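Local atomic coordinates of hdh assembly factor Kustc1130 (Kuenenia stuttgartiensis, PDB entry 6HIF), a protein that probably assists the assembly of hydrazine dehydrogenase (hdh) and carries a predicted N-terminal transmembrane helix. Residues Ile75-His80 against Leu101-Lys106. Sequence-based numbering, arbitrary orientation.
Sequences ISVHEH and LDLGAK. With SO4 (sulfate ion), chain B.
L101, near the end of strand 96-102, sends its side chain from one beta sheet onto strand 71-79 of the other. Its CD1 does the touching: it lies 3.8 Å from V77 CG2 and, a little more loosely, 4.1 Å from I75 CG2, with the branches crossing obliquely. I75 and V77 alternate with S76 and H78, so one face of the strand looks into the core, where I49, V35 and A37 pack around the same side chains. At D102, OD2 accepts from G104 N at 3.2 Å, met from above the carboxylate plane, and the resulting Asx turn bends the chain as it leaves the strand. Between the two, L103 points back inward. Its CD1 sits 3.9 Å from V77 CG1, the methyl that is anti to the backbone N (chi1 -178°), while CD2 rests 3.9 Å from V77 O and 3.8 Å from E79 OE1. E79 kinks at chi2 (-90°) and runs alongside L103 with the reverse heading, and its OE2 is hydrogen-bonded to H109 NE2. On the outer face, S76 OG donates to O1 of a sulfate, probably from the crystallisation liquor, at 3.1 Å; H78 NE2 adds a weak bond to O2, and H86 NE2 is a further hydrogen-bond partner of the ion. The join is therefore made mainly by methyl contacts, while S76 and H78 put their polar groups on the strand's opposite face and E79 finds its hydrogen bond at H109 beyond both segments.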
loop_
_atom_site.group_PDB
_atom_site.type_symbol
_atom_site.label_atom_id
_atom_site.label_comp_id
_atom_site.label_asym_id
_atom_site.label_seq_id
_atom_site.Cartn_x
_atom_site.Cartn_y
_atom_site.Cartn_z
ATOM N N ILE Y 75 -62.775 -54.641 -11.373
ATOM C CA ILE Y 75 -61.900 -54.906 -12.505
ATOM C C ILE Y 75 -62.534 -56.019 -13.333
ATOM O O ILE Y 75 -62.937 -57.049 -12.791
ATOM C CB ILE Y 75 -60.474 -55.280 -12.047
ATOM C CG1 ILE Y 75 -59.901 -54.271 -11.049
ATOM C CG2 ILE Y 75 -59.547 -55.470 -13.240
ATOM C CD1 ILE Y 75 -58.727 -54.797 -10.253
ATOM N N SER Y 76 -62.627 -55.788 -14.647
ATOM C CA SER Y 76 -63.098 -56.802 -15.574
ATOM C C SER Y 76 -62.201 -56.831 -16.807
ATOM O O SER Y 76 -61.958 -55.797 -17.430
ATOM C CB SER Y 76 -64.546 -56.587 -15.933
ATOM O OG SER Y 76 -64.727 -55.337 -16.575
ATOM N N VAL Y 77 -61.707 -58.031 -17.129
ATOM C CA VAL Y 77 -60.862 -58.243 -18.292
ATOM C C VAL Y 77 -61.641 -59.077 -19.308
ATOM O O VAL Y 77 -62.036 -60.203 -19.017
ATOM C CB VAL Y 77 -59.523 -58.905 -17.904
ATOM C CG1 VAL Y 77 -58.611 -59.090 -19.108
ATOM C CG2 VAL Y 77 -58.803 -58.130 -16.811
ATOM N N HIS Y 78 -61.863 -58.492 -20.492
ATOM C CA HIS Y 78 -62.572 -59.142 -21.582
ATOM C C HIS Y 78 -61.643 -59.258 -22.788
ATOM O O HIS Y 78 -60.858 -58.349 -23.056
ATOM C CB HIS Y 78 -63.848 -58.355 -21.922
ATOM C CG HIS Y 78 -65.003 -58.628 -21.017
ATOM N ND1 HIS Y 78 -66.267 -58.910 -21.498
ATOM C CD2 HIS Y 78 -65.098 -58.670 -19.670
ATOM C CE1 HIS Y 78 -67.089 -59.113 -20.487
ATOM N NE2 HIS Y 78 -66.396 -58.972 -19.353
ATOM N N GLU Y 79 -61.742 -60.387 -23.502
ATOM C CA GLU Y 79 -60.964 -60.631 -24.710
ATOM C C GLU Y 79 -61.840 -61.328 -25.751
ATOM O O GLU Y 79 -62.729 -62.101 -25.395
ATOM C CB GLU Y 79 -59.641 -61.327 -24.363
ATOM C CG GLU Y 79 -59.227 -62.434 -25.315
ATOM C CD GLU Y 79 -59.752 -63.803 -24.922
ATOM O OE1 GLU Y 79 -60.072 -63.994 -23.735
ATOM O OE2 GLU Y 79 -59.843 -64.674 -25.802
ATOM N N HIS Y 80 -61.551 -61.052 -27.032
ATOM C CA HIS Y 80 -62.427 -61.322 -28.166
ATOM C C HIS Y 80 -62.758 -62.808 -28.322
ATOM O O HIS Y 80 -63.638 -63.162 -29.105
ATOM C CB HIS Y 80 -61.856 -60.704 -29.453
ATOM C CG HIS Y 80 -62.393 -59.340 -29.757
ATOM N ND1 HIS Y 80 -63.602 -59.143 -30.408
ATOM C CD2 HIS Y 80 -61.897 -58.108 -29.504
ATOM C CE1 HIS Y 80 -63.826 -57.850 -30.539
ATOM N NE2 HIS Y 80 -62.793 -57.193 -29.994
ATOM N N LEU Y 101 -54.454 -61.336 -13.461
ATOM C CA LEU Y 101 -55.617 -62.169 -13.724
ATOM C C LEU Y 101 -55.327 -63.083 -14.912
ATOM O O LEU Y 101 -54.969 -62.609 -15.990
ATOM C CB LEU Y 101 -56.833 -61.272 -13.995
ATOM C CG LEU Y 101 -57.317 -60.435 -12.812
ATOM C CD1 LEU Y 101 -58.232 -59.317 -13.285
ATOM C CD2 LEU Y 101 -58.013 -61.294 -11.763
ATOM N N ASP Y 102 -55.477 -64.396 -14.686
ATOM C CA ASP Y 102 -55.297 -65.387 -15.735
ATOM C C ASP Y 102 -56.661 -65.817 -16.266
ATOM O O ASP Y 102 -57.555 -66.145 -15.490
ATOM C CB ASP Y 102 -54.497 -66.595 -15.247
ATOM C CG ASP Y 102 -54.024 -67.481 -16.386
ATOM O OD1 ASP Y 102 -53.090 -67.060 -17.098
ATOM O OD2 ASP Y 102 -54.601 -68.577 -16.562
ATOM N N LEU Y 103 -56.795 -65.830 -17.598
ATOM C CA LEU Y 103 -58.074 -66.079 -18.244
ATOM C C LEU Y 103 -58.112 -67.495 -18.810
ATOM O O LEU Y 103 -59.053 -67.857 -19.511
ATOM C CB LEU Y 103 -58.299 -65.037 -19.344
ATOM C CG LEU Y 103 -58.915 -63.716 -18.888
ATOM C CD1 LEU Y 103 -57.877 -62.832 -18.205
ATOM C CD2 LEU Y 103 -59.541 -62.982 -20.066
ATOM N N GLY Y 104 -57.082 -68.289 -18.494
ATOM C CA GLY Y 104 -57.039 -69.688 -18.884
ATOM C C GLY Y 104 -56.477 -69.881 -20.289
ATOM O O GLY Y 104 -56.123 -68.913 -20.962
ATOM N N ALA Y 105 -56.424 -71.150 -20.715
ATOM C CA ALA Y 105 -55.782 -71.554 -21.957
ATOM C C ALA Y 105 -56.638 -71.185 -23.166
ATOM O O ALA Y 105 -56.123 -71.072 -24.277
ATOM C CB ALA Y 105 -55.486 -73.032 -21.921
ATOM N N LYS Y 106 -57.942 -70.984 -22.934
ATOM C CA LYS Y 106 -58.885 -70.666 -23.995
ATOM C C LYS Y 106 -58.672 -69.232 -24.475
ATOM O O LYS Y 106 -59.177 -68.855 -25.529
ATOM C CB LYS Y 106 -60.328 -70.881 -23.526
ATOM C CG LYS Y 106 -60.755 -72.330 -23.318
ATOM C CD LYS Y 106 -62.044 -72.454 -22.523
ATOM C CE LYS Y 106 -62.421 -73.878 -22.169
ATOM N NZ LYS Y 106 -62.950 -74.611 -23.342
HETATM S S SO4 B . -68.336 -56.286 -17.583
HETATM O O1 SO4 B . -67.369 -55.297 -18.111
HETATM O O2 SO4 B . -67.619 -57.383 -16.899
HETATM O O3 SO4 B . -69.238 -55.621 -16.615
HETATM O O4 SO4 B . -69.122 -56.850 -18.705
#